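Side-chain contact in putative aldo/keto reductase (Salmonella enterica subsp. enterica serovar Typhimurium, PDB 4R9O), which probably acts as an NADP-dependent oxidoreductase of the aldo/keto reductase family, built on a TIM-barrel fold: residues 88-93 with 99-104. Sequence-based numbering, arbitrary orientation.
Sequences GIATTA and LGHYIT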
# COMPACT_ATOMS: atom_id res chain seq x y z
N GLY C 88 12.16 -22.06 17.67
CA GLY C 88 11.21 -21.92 16.59
C GLY C 88 11.84 -21.49 15.28
O GLY C 88 11.30 -21.75 14.20
N ILE C 89 13.00 -20.85 15.35
CA ILE C 89 13.68 -20.44 14.13
C ILE C 89 14.84 -21.39 13.78
O ILE C 89 15.54 -21.89 14.67
CB ILE C 89 14.19 -18.99 14.24
CG1 ILE C 89 13.01 -18.05 14.56
CG2 ILE C 89 14.89 -18.55 12.96
CD1 ILE C 89 13.42 -16.61 14.79
N ALA C 90 15.00 -21.67 12.49
CA ALA C 90 16.12 -22.47 12.01
C ALA C 90 16.96 -21.64 11.03
O ALA C 90 16.45 -21.20 10.00
CB ALA C 90 15.62 -23.74 11.35
N THR C 91 18.22 -21.39 11.37
CA THR C 91 19.07 -20.53 10.55
C THR C 91 20.12 -21.35 9.81
O THR C 91 20.34 -22.52 10.12
CB THR C 91 19.79 -19.42 11.39
OG1 THR C 91 20.92 -19.98 12.08
CG2 THR C 91 18.83 -18.80 12.40
N THR C 92 20.76 -20.72 8.83
CA THR C 92 21.77 -21.41 8.03
C THR C 92 23.11 -21.49 8.75
O THR C 92 24.11 -21.86 8.15
CB THR C 92 21.98 -20.73 6.67
OG1 THR C 92 22.26 -19.34 6.87
CG2 THR C 92 20.74 -20.87 5.80
N ALA C 93 23.14 -21.11 10.03
CA ALA C 93 24.33 -21.32 10.85
C ALA C 93 24.50 -22.81 11.13
O ALA C 93 25.58 -23.27 11.47
CB ALA C 93 24.24 -20.52 12.15
N LEU C 99 18.17 -23.32 4.01
CA LEU C 99 17.55 -22.01 3.99
C LEU C 99 16.99 -21.71 5.38
O LEU C 99 16.66 -22.63 6.13
CB LEU C 99 16.44 -21.92 2.94
CG LEU C 99 15.12 -22.63 3.29
CD1 LEU C 99 13.96 -22.03 2.53
CD2 LEU C 99 15.23 -24.11 2.98
N GLY C 100 16.89 -20.43 5.73
CA GLY C 100 16.23 -20.05 6.97
C GLY C 100 14.77 -20.46 6.92
O GLY C 100 14.13 -20.31 5.89
N HIS C 101 14.25 -21.01 8.02
CA HIS C 101 12.84 -21.36 8.12
C HIS C 101 12.42 -21.51 9.58
O HIS C 101 13.16 -21.15 10.51
CB HIS C 101 12.52 -22.64 7.33
CG HIS C 101 13.21 -23.87 7.84
ND1 HIS C 101 14.55 -24.11 7.63
CD2 HIS C 101 12.73 -24.94 8.52
CE1 HIS C 101 14.88 -25.28 8.18
NE2 HIS C 101 13.79 -25.80 8.73
N TYR C 102 11.23 -22.06 9.78
CA TYR C 102 10.67 -22.24 11.11
C TYR C 102 10.47 -23.71 11.41
O TYR C 102 10.14 -24.48 10.51
CB TYR C 102 9.34 -21.51 11.25
CG TYR C 102 9.40 -20.02 11.02
CD1 TYR C 102 10.36 -19.24 11.64
CD2 TYR C 102 8.49 -19.41 10.17
CE1 TYR C 102 10.40 -17.87 11.42
CE2 TYR C 102 8.53 -18.05 9.95
CZ TYR C 102 9.47 -17.29 10.58
OH TYR C 102 9.50 -15.94 10.33
N ILE C 103 10.67 -24.08 12.67
CA ILE C 103 10.39 -25.44 13.12
C ILE C 103 9.67 -25.35 14.45
O ILE C 103 10.27 -24.92 15.45
CB ILE C 103 11.68 -26.31 13.27
CG1 ILE C 103 12.54 -26.29 12.00
CG2 ILE C 103 11.31 -27.75 13.65
CD1 ILE C 103 13.90 -27.01 12.18
N THR C 104 8.40 -25.72 14.48
CA THR C 104 7.64 -25.66 15.72
C THR C 104 6.96 -26.98 16.06
O THR C 104 5.97 -27.01 16.79
CB THR C 104 6.57 -24.54 15.67
OG1 THR C 104 5.75 -24.68 14.49
CG2 THR C 104 7.23 -23.17 15.65
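Ala90 and His101 form a hydrogen-bonded antiparallel pair in a short beta hairpin, where the chain leaves barrel strand 82-90, turns through a loop and returns antiparallel as strand 101-102. Ala90 N gives a bond to His101 O (2.8 Å), and His101 N returns one to Ala90 O. A third bond joins Ile103 N to Gly88 O (2.9 Å). The Ala90 methyl lies over one face of the His101 ring, toward its rim, in a CH-pi contact with CB 3.8 Å from the centroid; Ile103 CD1 also touches Ala90 CB. His101 CG sits between the backbone N and carbonyl carbon (chi1 64°), which brings the ring face against that methyl; a nearly straight bond from ND1 to Leu99 O (3.0 Å), in the ring plane, helps fix its rotation. On the face of Ile89 and Tyr102, the side chains run side by side, with Ile89 CG1 at the ring edge, 4.1 Å from Tyr102 CE1. Ile89 lies about 7 Å, side chain to side chain, from Tyr58, the probable proton donor. Gln286 of a second subunit packs on His101. Ile89 touches His131 and Arg132, just beyond neighbouring strand 125-130, while strand 101-102 leads into helix 106-119, with Thr104 OG1 hydrogen-bonded to Asp134.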